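PDB 4DXF: staphylococcal enterotoxin-like toxin from Staphylococcus aureus, which probably binds host carbohydrates as a secreted superantigen-like protein, built from an OB (oligonucleotide/oligosaccharide-binding) fold joined to a beta-grasp domain. Local coordinates for residues Y174-H179 with E184-D189; S27-N32 with D142-K147; R20-K25 with H179-E184; V80-N85 with L89-V94. One frame throughout, in Å; residues are numbered along the deposited sequence. Where two conformers were deposited one is given.

From the N terminus, residues 20-25 open contact 3 and strand 28-31 opens contact 2. Next comes contact 4, a short closure between 80-85 and 89-94 within the OB fold, nested inside the loop of contact 2. That larger loop closes when helix 138-153 of the beta-grasp domain brings 142-147 against 27-32; it is itself nested inside contact 3. Strand 173-177 then opens contact 1, residues 179-184 close contact 3, and 184-189 close contact 1, so contacts 1 and 3 cross and share His-179 and Glu-184. Contacts 2 and 3 tie the two domains together; contacts 4 and 1 each stay within one, the OB fold and the beta-grasp domain respectively.

Contact 1: residues Y174-H179 with E184-D189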
# COMPACT_ATOMS: atom_id res chain seq x y z
N TYR A 174 -12.13 -4.17 -3.91
CA TYR A 174 -11.31 -2.96 -4.18
C TYR A 174 -10.38 -3.19 -5.36
O TYR A 174 -9.78 -4.28 -5.46
CB TYR A 174 -10.35 -2.69 -3.01
CG TYR A 174 -11.18 -2.48 -1.76
CD1 TYR A 174 -11.57 -3.56 -0.95
CD2 TYR A 174 -11.60 -1.21 -1.45
CE1 TYR A 174 -12.38 -3.32 0.20
CE2 TYR A 174 -12.38 -0.98 -0.34
CZ TYR A 174 -12.78 -2.01 0.45
OH TYR A 174 -13.56 -1.66 1.54
N THR A 175 -10.19 -2.14 -6.15
CA THR A 175 -9.45 -2.25 -7.44
C THR A 175 -8.33 -1.25 -7.56
O THR A 175 -8.49 -0.02 -7.30
CB THR A 175 -10.47 -2.14 -8.66
OG1 THR A 175 -11.42 -3.19 -8.53
CG2 THR A 175 -9.70 -2.26 -9.99
N PHE A 176 -7.17 -1.71 -8.06
CA PHE A 176 -6.02 -0.85 -8.28
C PHE A 176 -5.62 -0.97 -9.76
O PHE A 176 -5.22 -2.03 -10.18
CB PHE A 176 -4.81 -1.30 -7.48
CG PHE A 176 -5.09 -1.56 -6.01
CD1 PHE A 176 -5.85 -0.68 -5.28
CD2 PHE A 176 -4.51 -2.68 -5.38
CE1 PHE A 176 -6.08 -0.93 -3.88
CE2 PHE A 176 -4.73 -2.96 -4.04
CZ PHE A 176 -5.52 -2.11 -3.27
N GLU A 177 -5.83 0.09 -10.54
CA GLU A 177 -5.38 0.12 -11.97
C GLU A 177 -3.90 0.25 -12.02
O GLU A 177 -3.30 1.09 -11.38
CB GLU A 177 -6.07 1.33 -12.70
CG GLU A 177 -7.57 1.21 -12.67
CD GLU A 177 -8.15 0.09 -13.59
OE1 GLU A 177 -7.48 -0.39 -14.54
OE2 GLU A 177 -9.30 -0.32 -13.39
N LEU A 178 -3.25 -0.68 -12.73
CA LEU A 178 -1.80 -0.75 -12.78
C LEU A 178 -1.13 0.30 -13.67
O LEU A 178 0.03 0.50 -13.56
CB LEU A 178 -1.37 -2.19 -13.20
CG LEU A 178 -1.92 -3.30 -12.28
CD1 LEU A 178 -1.54 -4.58 -12.96
CD2 LEU A 178 -1.16 -3.11 -10.99
N HIS A 179 -1.86 1.01 -14.54
CA HIS A 179 -1.16 2.00 -15.39
C HIS A 179 -0.84 3.31 -14.66
O HIS A 179 -0.20 4.21 -15.24
CB HIS A 179 -2.04 2.34 -16.64
CG HIS A 179 -3.30 3.07 -16.33
ND1 HIS A 179 -4.49 2.42 -16.08
CD2 HIS A 179 -3.56 4.40 -16.21
CE1 HIS A 179 -5.42 3.32 -15.80
NE2 HIS A 179 -4.89 4.52 -15.90
N GLU A 184 -3.20 9.04 -4.05
CA GLU A 184 -2.80 9.31 -2.65
C GLU A 184 -3.92 9.27 -1.62
O GLU A 184 -3.70 8.71 -0.51
CB GLU A 184 -2.04 10.60 -2.56
CG GLU A 184 -0.62 10.49 -3.06
CD GLU A 184 0.25 11.51 -2.45
OE1 GLU A 184 -0.29 12.41 -1.71
OE2 GLU A 184 1.47 11.43 -2.70
N ASN A 185 -5.10 9.85 -1.91
CA ASN A 185 -6.27 9.68 -0.94
C ASN A 185 -6.62 8.22 -0.58
O ASN A 185 -6.97 7.90 0.56
CB ASN A 185 -7.52 10.43 -1.42
CG ASN A 185 -8.07 9.83 -2.70
OD1 ASN A 185 -7.36 9.74 -3.71
ND2 ASN A 185 -9.30 9.37 -2.66
N ARG A 186 -6.49 7.29 -1.53
CA ARG A 186 -6.83 5.89 -1.25
C ARG A 186 -5.75 5.14 -0.38
O ARG A 186 -6.02 4.02 0.12
CB ARG A 186 -6.98 5.15 -2.58
CG ARG A 186 -8.06 5.79 -3.55
CD ARG A 186 -7.99 4.86 -4.81
NE ARG A 186 -8.64 3.62 -4.50
CZ ARG A 186 -8.54 2.55 -5.28
NH1 ARG A 186 -7.81 2.69 -6.38
NH2 ARG A 186 -9.19 1.43 -4.96
N MET A 187 -4.57 5.73 -0.28
CA MET A 187 -3.42 5.23 0.55
C MET A 187 -3.85 5.24 2.02
O MET A 187 -3.41 4.41 2.83
CB MET A 187 -2.12 6.04 0.37
CG MET A 187 -1.38 5.65 -0.95
SD MET A 187 -0.02 6.53 -1.24
CE MET A 187 0.50 5.85 -2.89
N ALA A 188 -4.79 6.11 2.34
CA ALA A 188 -5.27 6.15 3.72
C ALA A 188 -6.41 5.24 3.96
O ALA A 188 -6.77 5.04 5.12
CB ALA A 188 -5.64 7.61 4.12
N ASP A 189 -6.98 4.63 2.92
CA ASP A 189 -8.14 3.76 3.10
C ASP A 189 -7.76 2.46 3.77
O ASP A 189 -6.64 1.96 3.50
CB ASP A 189 -8.87 3.46 1.79
CG ASP A 189 -9.81 4.64 1.34
OD1 ASP A 189 -10.45 5.26 2.21
OD2 ASP A 189 -9.92 4.90 0.12
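Arg-186 carries this contact from the side of 184-189, reaching Thr-175 and Phe-176 from a short helix. In this weakly bonded turn of about 184-187, the carbonyl O of Glu-184 accepts the N-H of Met-187, 3.1 Å from Met-187 N. At Arg-186 the chain leaves with CG beside the backbone N and bends at CG-CD (chi3 74°), which turns the guanidinium end-on to the backbone of 174-179. NH1 and NH2 both donate to the carbonyl O of Thr-175, at 2.9 Å from NH1 and 2.8 Å from NH2. The oxygen lies almost in the guanidinium plane; NH1 approaches in the carbonyl plane, NH2 from 40° above it. Strand 173-177 is an outermost strand of the five-stranded beta-grasp sheet: Tyr-174 and Phe-176 bond inward to strand 162-168, while the Thr-175 carbonyl faces outward and finds its donors on this arginine. NH2 also lies 4.0 Å from CD1 of Phe-176, the ring and guanidinium planes being 52° apart. Next in the chain, Met-187 packs on Leu-182 and Val-94. At Asp-189 the N-H bonds back to Arg-186 O, 3.0 Å from Asp-189 N, and OD1 forms a salt bridge with Lys-63.

Contact 2: residues S27-N32 with D142-K147; sequences SLEFKN and DFKLRK
The ring of Phe-143 meets Ser-27 obliquely, with CE2 4.2 Å from CB of Ser-27, and has water 1 at its edge, in the ring plane. Farther round helix 138-153, the guanidinium of Arg-146 has Asp-142 OD1 at its edge, in plane: NE and NH2 both donate to that one oxygen, at 2.8 Å from NE and 2.7 Å from NH2, a side-on salt bridge between residues one helical turn apart. Water 1 spans the gap between the segments, bonded to OG of Ser-27 at 2.7 Å and accepting from NZ of Lys-147. The same NZ also bonds the carbonyl O of Lys-25, just before strand 28-31. Farther along, Glu-29 and Lys-144 come from opposite directions, both extended beyond CG, and NZ of Lys-144 donates to OE2 of Glu-29 at 2.7 Å. It meets that oxygen from 41° above the carboxylate plane. Glu-140 OE2 gives the same ammonium a second salt bridge, and OE1 of Glu-29 has a long one, 3.8 Å, to NZ of Lys-31. The OB fold thus meets the long helix of the beta-grasp domain through Ser-27, by the aromatic touch and the water, and through Glu-29 of strand 28-31, by the salt bridge. Between two lysines, one of them distant, this carboxylate would be expected to stay ionised; its ion pair is the one direct polar bond between the segments, which nearby solvent may weaken, and water 1 adds an indirect link.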
# COMPACT_ATOMS: atom_id res chain seq x y z
N SER A 27 10.20 -0.61 1.77
CA SER A 27 9.11 -0.21 2.72
C SER A 27 9.58 -0.50 4.15
O SER A 27 10.54 -1.27 4.36
CB SER A 27 7.81 -0.95 2.51
OG SER A 27 8.02 -2.39 2.54
N LEU A 28 8.91 0.15 5.11
CA LEU A 28 9.25 -0.08 6.54
C LEU A 28 7.91 -0.34 7.22
O LEU A 28 6.79 0.12 6.79
CB LEU A 28 9.92 1.16 7.16
CG LEU A 28 11.33 1.59 6.69
CD1 LEU A 28 11.69 3.06 6.95
CD2 LEU A 28 12.41 0.61 7.17
N GLU A 29 7.94 -1.07 8.33
CA GLU A 29 6.66 -1.35 8.95
C GLU A 29 6.83 -1.08 10.44
O GLU A 29 7.73 -1.67 11.01
CB GLU A 29 6.28 -2.80 8.78
CG GLU A 29 5.77 -3.10 7.37
CD GLU A 29 5.42 -4.54 7.11
OE1 GLU A 29 4.92 -5.21 8.04
OE2 GLU A 29 5.68 -5.00 5.97
N PHE A 30 6.01 -0.19 11.01
CA PHE A 30 6.09 0.17 12.47
C PHE A 30 4.81 -0.20 13.12
O PHE A 30 3.77 0.30 12.79
CB PHE A 30 6.42 1.66 12.63
CG PHE A 30 7.74 2.04 11.96
CD1 PHE A 30 7.79 3.07 11.05
CD2 PHE A 30 8.92 1.38 12.30
CE1 PHE A 30 8.99 3.41 10.48
CE2 PHE A 30 10.11 1.71 11.74
CZ PHE A 30 10.13 2.70 10.81
N LYS A 31 4.84 -1.13 14.07
CA LYS A 31 3.59 -1.65 14.53
C LYS A 31 3.58 -1.44 16.07
O LYS A 31 4.67 -1.27 16.66
CB LYS A 31 3.39 -3.15 14.22
CG LYS A 31 3.23 -3.44 12.69
CD LYS A 31 2.69 -4.88 12.45
CE LYS A 31 3.20 -5.33 11.10
NZ LYS A 31 2.79 -6.73 10.79
N ASN A 32 2.37 -1.32 16.57
CA ASN A 32 2.09 -1.09 18.05
C ASN A 32 2.85 0.18 18.52
O ASN A 32 3.53 0.22 19.58
CB ASN A 32 2.57 -2.30 18.82
CG ASN A 32 1.79 -3.56 18.44
OD1 ASN A 32 0.59 -3.51 18.25
ND2 ASN A 32 2.48 -4.70 18.32
N ASP A 142 -1.64 -2.55 -2.07
CA ASP A 142 -1.24 -2.08 -3.41
C ASP A 142 0.31 -2.17 -3.58
O ASP A 142 0.80 -2.75 -4.57
CB ASP A 142 -1.69 -0.64 -3.57
CG ASP A 142 -1.09 0.02 -4.86
OD1 ASP A 142 -1.60 -0.42 -5.96
OD2 ASP A 142 -0.22 0.94 -4.78
N PHE A 143 1.12 -1.74 -2.61
CA PHE A 143 2.53 -1.68 -2.75
C PHE A 143 3.16 -3.09 -2.76
O PHE A 143 3.97 -3.43 -3.63
CB PHE A 143 3.12 -0.85 -1.66
CG PHE A 143 4.52 -0.48 -1.89
CD1 PHE A 143 4.80 0.67 -2.66
CD2 PHE A 143 5.63 -1.25 -1.36
CE1 PHE A 143 6.08 1.04 -2.93
CE2 PHE A 143 6.97 -0.81 -1.63
CZ PHE A 143 7.16 0.35 -2.40
N LYS A 144 2.82 -3.92 -1.77
CA LYS A 144 3.38 -5.24 -1.73
C LYS A 144 3.02 -6.10 -2.94
O LYS A 144 3.86 -6.88 -3.41
CB LYS A 144 2.91 -5.93 -0.48
CG LYS A 144 3.64 -5.32 0.70
CD LYS A 144 3.24 -6.04 2.07
CE LYS A 144 4.32 -5.64 3.14
NZ LYS A 144 3.93 -6.32 4.44
N LEU A 145 1.76 -6.00 -3.40
CA LEU A 145 1.30 -6.81 -4.52
C LEU A 145 2.05 -6.33 -5.79
O LEU A 145 2.60 -7.18 -6.51
CB LEU A 145 -0.21 -6.74 -4.64
CG LEU A 145 -1.03 -7.64 -3.64
CD1 LEU A 145 -2.45 -7.26 -3.65
CD2 LEU A 145 -0.86 -9.12 -4.08
N ARG A 146 2.17 -5.00 -6.01
CA ARG A 146 2.92 -4.59 -7.26
C ARG A 146 4.38 -5.00 -7.21
O ARG A 146 4.91 -5.50 -8.21
CB ARG A 146 2.78 -3.09 -7.50
CG ARG A 146 1.35 -2.74 -7.78
CD ARG A 146 1.28 -1.36 -8.53
NE ARG A 146 0.05 -0.67 -8.20
CZ ARG A 146 -0.49 0.33 -8.89
NH1 ARG A 146 0.05 0.72 -10.07
NH2 ARG A 146 -1.55 0.91 -8.36
N LYS A 147 5.07 -4.82 -6.06
CA LYS A 147 6.41 -5.24 -5.93
C LYS A 147 6.55 -6.69 -6.28
O LYS A 147 7.48 -7.03 -7.05
CB LYS A 147 6.94 -5.00 -4.49
CG LYS A 147 8.39 -5.38 -4.35
CD LYS A 147 8.96 -5.05 -2.94
CE LYS A 147 9.51 -3.62 -2.93
NZ LYS A 147 10.06 -3.26 -1.59
O HOH W 1 7.60 -3.78 0.28

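Contact 3: residues R20-K25 with H179-E184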
# COMPACT_ATOMS: atom_id res chain seq x y z
N ARG A 20 7.95 1.42 -12.24
CA ARG A 20 8.79 0.35 -11.77
C ARG A 20 9.70 0.88 -10.64
O ARG A 20 10.01 0.14 -9.70
CB ARG A 20 9.67 -0.20 -12.89
CG ARG A 20 10.29 -1.51 -12.58
CD ARG A 20 11.15 -2.03 -13.77
NE ARG A 20 11.49 -3.43 -13.48
CZ ARG A 20 12.40 -3.79 -12.58
NH1 ARG A 20 13.12 -2.87 -11.94
NH2 ARG A 20 12.59 -5.07 -12.32
N ALA A 21 10.12 2.14 -10.74
CA ALA A 21 11.00 2.73 -9.74
C ALA A 21 10.23 2.80 -8.42
O ALA A 21 10.76 2.43 -7.36
CB ALA A 21 11.46 4.19 -10.15
N TYR A 22 9.00 3.27 -8.50
CA TYR A 22 8.26 3.63 -7.27
C TYR A 22 8.00 2.34 -6.54
O TYR A 22 8.27 2.22 -5.31
CB TYR A 22 6.95 4.35 -7.60
CG TYR A 22 6.19 4.70 -6.34
CD1 TYR A 22 6.64 5.71 -5.51
CD2 TYR A 22 5.11 3.92 -5.93
CE1 TYR A 22 5.96 6.00 -4.30
CE2 TYR A 22 4.43 4.20 -4.72
CZ TYR A 22 4.85 5.23 -3.93
OH TYR A 22 4.15 5.49 -2.72
N TYR A 23 7.53 1.34 -7.28
CA TYR A 23 7.09 0.07 -6.66
C TYR A 23 8.20 -0.95 -6.34
O TYR A 23 7.93 -2.05 -5.87
CB TYR A 23 5.92 -0.51 -7.43
CG TYR A 23 4.58 0.23 -7.24
CD1 TYR A 23 3.90 0.15 -6.03
CD2 TYR A 23 4.06 1.05 -8.24
CE1 TYR A 23 2.69 0.80 -5.83
CE2 TYR A 23 2.84 1.68 -8.09
CZ TYR A 23 2.16 1.60 -6.81
OH TYR A 23 0.97 2.20 -6.61
N THR A 24 9.45 -0.53 -6.52
CA THR A 24 10.59 -1.31 -6.05
C THR A 24 11.32 -0.61 -4.89
O THR A 24 12.35 -1.07 -4.43
CB THR A 24 11.59 -1.65 -7.23
OG1 THR A 24 11.94 -0.46 -7.94
CG2 THR A 24 10.90 -2.62 -8.15
N LYS A 25 10.78 0.54 -4.48
CA LYS A 25 11.25 1.27 -3.29
C LYS A 25 11.16 0.37 -2.06
O LYS A 25 10.33 -0.55 -2.00
CB LYS A 25 10.42 2.53 -3.08
CG LYS A 25 10.94 3.66 -3.93
CD LYS A 25 9.90 4.69 -4.08
CE LYS A 25 9.99 5.80 -3.11
NZ LYS A 25 11.26 6.60 -2.86
N HIS A 179 -1.86 1.01 -14.54
CA HIS A 179 -1.16 2.00 -15.39
C HIS A 179 -0.84 3.31 -14.66
O HIS A 179 -0.20 4.21 -15.24
CB HIS A 179 -2.04 2.34 -16.64
CG HIS A 179 -3.30 3.07 -16.33
ND1 HIS A 179 -4.49 2.42 -16.08
CD2 HIS A 179 -3.56 4.40 -16.21
CE1 HIS A 179 -5.42 3.32 -15.80
NE2 HIS A 179 -4.89 4.52 -15.90
N LYS A 180 -1.32 3.47 -13.41
CA LYS A 180 -1.08 4.73 -12.70
C LYS A 180 -0.68 4.40 -11.25
O LYS A 180 -0.98 3.31 -10.82
CB LYS A 180 -2.33 5.64 -12.71
CG LYS A 180 -3.65 5.06 -12.20
CD LYS A 180 -4.74 6.19 -12.27
CE LYS A 180 -6.06 5.69 -11.69
NZ LYS A 180 -7.14 6.77 -11.66
N LYS A 181 0.07 5.27 -10.60
CA LYS A 181 0.35 5.03 -9.13
C LYS A 181 -1.00 5.05 -8.36
O LYS A 181 -2.01 5.71 -8.79
CB LYS A 181 1.34 6.07 -8.63
CG LYS A 181 1.62 6.07 -7.16
CD LYS A 181 1.97 7.47 -6.72
CE LYS A 181 3.35 7.59 -6.25
NZ LYS A 181 3.48 8.83 -5.40
N LEU A 182 -1.12 4.31 -7.22
CA LEU A 182 -2.37 4.35 -6.47
C LEU A 182 -2.58 5.81 -6.09
O LEU A 182 -1.61 6.49 -5.75
CB LEU A 182 -2.25 3.54 -5.15
CG LEU A 182 -3.42 3.59 -4.17
CD1 LEU A 182 -4.58 2.99 -4.90
CD2 LEU A 182 -3.02 2.69 -3.01
N GLN A 183 -3.82 6.27 -6.20
CA GLN A 183 -4.17 7.68 -5.85
C GLN A 183 -3.84 7.92 -4.36
O GLN A 183 -4.19 7.08 -3.54
CB GLN A 183 -5.65 7.88 -6.10
CG GLN A 183 -6.03 7.75 -7.59
CD GLN A 183 -6.70 9.02 -8.17
OE1 GLN A 183 -7.37 9.79 -7.45
NE2 GLN A 183 -6.51 9.24 -9.48
N GLU A 184 -3.20 9.04 -4.05
CA GLU A 184 -2.80 9.31 -2.65
C GLU A 184 -3.92 9.27 -1.62
O GLU A 184 -3.70 8.71 -0.51
CB GLU A 184 -2.04 10.60 -2.56
CG GLU A 184 -0.62 10.49 -3.06
CD GLU A 184 0.25 11.51 -2.45
OE1 GLU A 184 -0.29 12.41 -1.71
OE2 GLU A 184 1.47 11.43 -2.70
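Tyr-23 OH has two hydrogen-bond partners: Leu-182 N donates to it at 3.0 Å, with a fairly straight N-H...O angle of 163°, and OD2 of Asp-142 hydrogen-bonds it as well. The amide of Leu-182 approaches at the edge of the ring, near its plane. The hydroxyl also packs 3.8 Å from CB of Leu-182, at which point the two side chains cross at about a right angle. Beside it, Lys-181 lies over one face of Tyr-22. Its CE sits over the ring centre, 3.6 Å from the centroid and only 11° off the normal, a CH-pi contact; NZ is farther out, an off-centre cation-pi partner at 4.4 Å from the same centroid. The bend of the lysine at chi3 (-114°) brings CE down over the ring. A weak, long ion pair links NZ to Glu-83 OE1, and Tyr-22 OH hydrogen-bonds Glu-83 OE2. The tyrosines pack on each other too, CD2 of Tyr-22 standing over the face of Tyr-23. The contact is part of the junction between the two domains: the end of the N-terminal helix 17-22, on the OB-fold side, packs on the beta-grasp loop between strand 173-177 and helix 184-187, with helix 138-153 against Tyr-23 and Met-187 against Tyr-22.

Contact 4: residues V80-N85 with L89-V94; sequences VVLEEN and LEKYSV
Asn-85 spans the contact to Tyr-92 and Leu-89. Its CB lies over the centre of one face of the Tyr-92 ring, 3.5 Å from the centroid and 13° off the normal, a CH-pi contact. With chi1 at 66°, CG sits between the backbone N and the carbonyl carbon, which lays the amide over the start of the tyrosine side chain, its plane only 23° from the ring. OD1 then accepts the N-H of Leu-89 on a lone pair, at 3.1 Å from Leu-89 N, and also bonds the N-H of Tyr-87, as in an Asx turn. ND2 donates to the carbonyl O of Leu-89 at 2.8 Å, so that one amide grips both backbone polar atoms of that residue. Toward the strands, Glu-83 N donates to Tyr-92 O at 2.9 Å. Ser-93, its OG anti to the backbone N, accepts the N-H of Val-81 at 3.0 Å from Val-81 N. Water 2 joins Val-81 O to Val-94 N. Leu-82 lays CD1 4.0 Å from CD of Lys-91, whose amine makes a cation-pi contact with Phe-54. These bonds order the long loop of a beta hairpin, linking the antiparallel neighbours 76-80 and 92-99 of the OB-fold sheet.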
# COMPACT_ATOMS: atom_id res chain seq x y z
N VAL A 80 5.07 2.20 5.81
CA VAL A 80 5.88 3.36 5.39
C VAL A 80 6.60 3.03 4.09
O VAL A 80 7.32 2.05 4.00
CB VAL A 80 6.92 3.80 6.48
CG1 VAL A 80 7.90 4.93 5.99
CG2 VAL A 80 6.20 4.22 7.71
N VAL A 81 6.50 3.98 3.15
CA VAL A 81 7.37 3.96 1.98
C VAL A 81 7.96 5.39 1.94
O VAL A 81 7.18 6.33 1.68
CB VAL A 81 6.51 3.70 0.69
CG1 VAL A 81 7.46 3.74 -0.58
CG2 VAL A 81 5.85 2.33 0.72
N LEU A 82 9.25 5.56 2.27
CA LEU A 82 9.84 6.91 2.39
C LEU A 82 9.89 7.47 0.95
O LEU A 82 10.19 6.72 0.01
CB LEU A 82 11.21 6.91 2.96
CG LEU A 82 11.31 6.39 4.41
CD1 LEU A 82 12.76 6.28 4.77
CD2 LEU A 82 10.53 7.45 5.22
N GLU A 83 9.52 8.73 0.82
CA GLU A 83 9.43 9.35 -0.53
C GLU A 83 10.01 10.74 -0.47
O GLU A 83 10.05 11.37 0.60
CB GLU A 83 7.98 9.51 -0.91
CG GLU A 83 7.27 8.29 -1.33
CD GLU A 83 5.85 8.57 -1.86
OE1 GLU A 83 5.63 9.52 -2.65
OE2 GLU A 83 4.93 7.79 -1.57
N GLU A 84 10.45 11.25 -1.63
CA GLU A 84 10.77 12.67 -1.64
C GLU A 84 9.49 13.52 -1.71
O GLU A 84 8.39 13.04 -2.02
CB GLU A 84 11.94 13.01 -2.59
CG GLU A 84 13.27 12.64 -1.91
CD GLU A 84 14.52 12.93 -2.72
OE1 GLU A 84 15.29 13.84 -2.32
OE2 GLU A 84 14.73 12.25 -3.75
N ASN A 85 9.62 14.76 -1.28
CA ASN A 85 8.42 15.55 -1.03
C ASN A 85 8.71 17.05 -1.19
O ASN A 85 9.89 17.44 -1.28
CB ASN A 85 7.88 15.24 0.38
CG ASN A 85 8.82 15.69 1.48
OD1 ASN A 85 8.64 16.77 2.02
ND2 ASN A 85 9.81 14.87 1.82
N LEU A 89 10.80 17.64 4.07
CA LEU A 89 10.85 16.71 5.23
C LEU A 89 11.76 15.54 4.96
O LEU A 89 11.73 14.97 3.87
CB LEU A 89 9.46 16.23 5.53
CG LEU A 89 8.51 17.30 6.01
CD1 LEU A 89 7.12 16.69 6.15
CD2 LEU A 89 9.01 17.94 7.37
N GLU A 90 12.60 15.17 5.92
CA GLU A 90 13.60 14.15 5.69
C GLU A 90 12.98 12.72 5.56
O GLU A 90 13.44 11.86 4.77
CB GLU A 90 14.58 14.22 6.85
CG GLU A 90 15.79 13.30 6.81
CD GLU A 90 16.64 13.36 8.10
OE1 GLU A 90 16.29 14.16 9.04
OE2 GLU A 90 17.65 12.60 8.17
N LYS A 91 11.97 12.49 6.39
CA LYS A 91 11.30 11.18 6.54
C LYS A 91 9.82 11.39 6.43
O LYS A 91 9.13 11.86 7.34
CB LYS A 91 11.67 10.54 7.90
CG LYS A 91 13.11 10.40 8.09
CD LYS A 91 13.71 9.21 7.32
CE LYS A 91 15.15 9.00 7.66
NZ LYS A 91 15.70 7.86 6.90
N TYR A 92 9.32 11.06 5.26
CA TYR A 92 8.02 11.38 4.88
C TYR A 92 7.49 10.17 4.13
O TYR A 92 8.23 9.56 3.32
CB TYR A 92 8.12 12.60 3.92
CG TYR A 92 6.92 12.90 3.15
CD1 TYR A 92 6.71 12.29 1.89
CD2 TYR A 92 5.99 13.84 3.59
CE1 TYR A 92 5.57 12.56 1.12
CE2 TYR A 92 4.82 14.08 2.84
CZ TYR A 92 4.66 13.45 1.58
OH TYR A 92 3.55 13.75 0.83
N SER A 93 6.24 9.89 4.40
CA SER A 93 5.40 8.84 3.83
C SER A 93 3.91 9.21 3.83
O SER A 93 3.42 10.09 4.60
CB SER A 93 5.73 7.48 4.51
OG SER A 93 4.98 6.45 3.97
N VAL A 94 3.13 8.58 2.95
CA VAL A 94 1.76 8.99 2.76
C VAL A 94 0.74 7.93 3.13
O VAL A 94 0.77 6.84 2.55
CB VAL A 94 1.54 9.39 1.26
CG1 VAL A 94 0.12 9.81 1.09
CG2 VAL A 94 2.52 10.49 0.91
O HOH W 2 4.63 7.12 0.87
O HOH W 3 11.33 10.76 2.93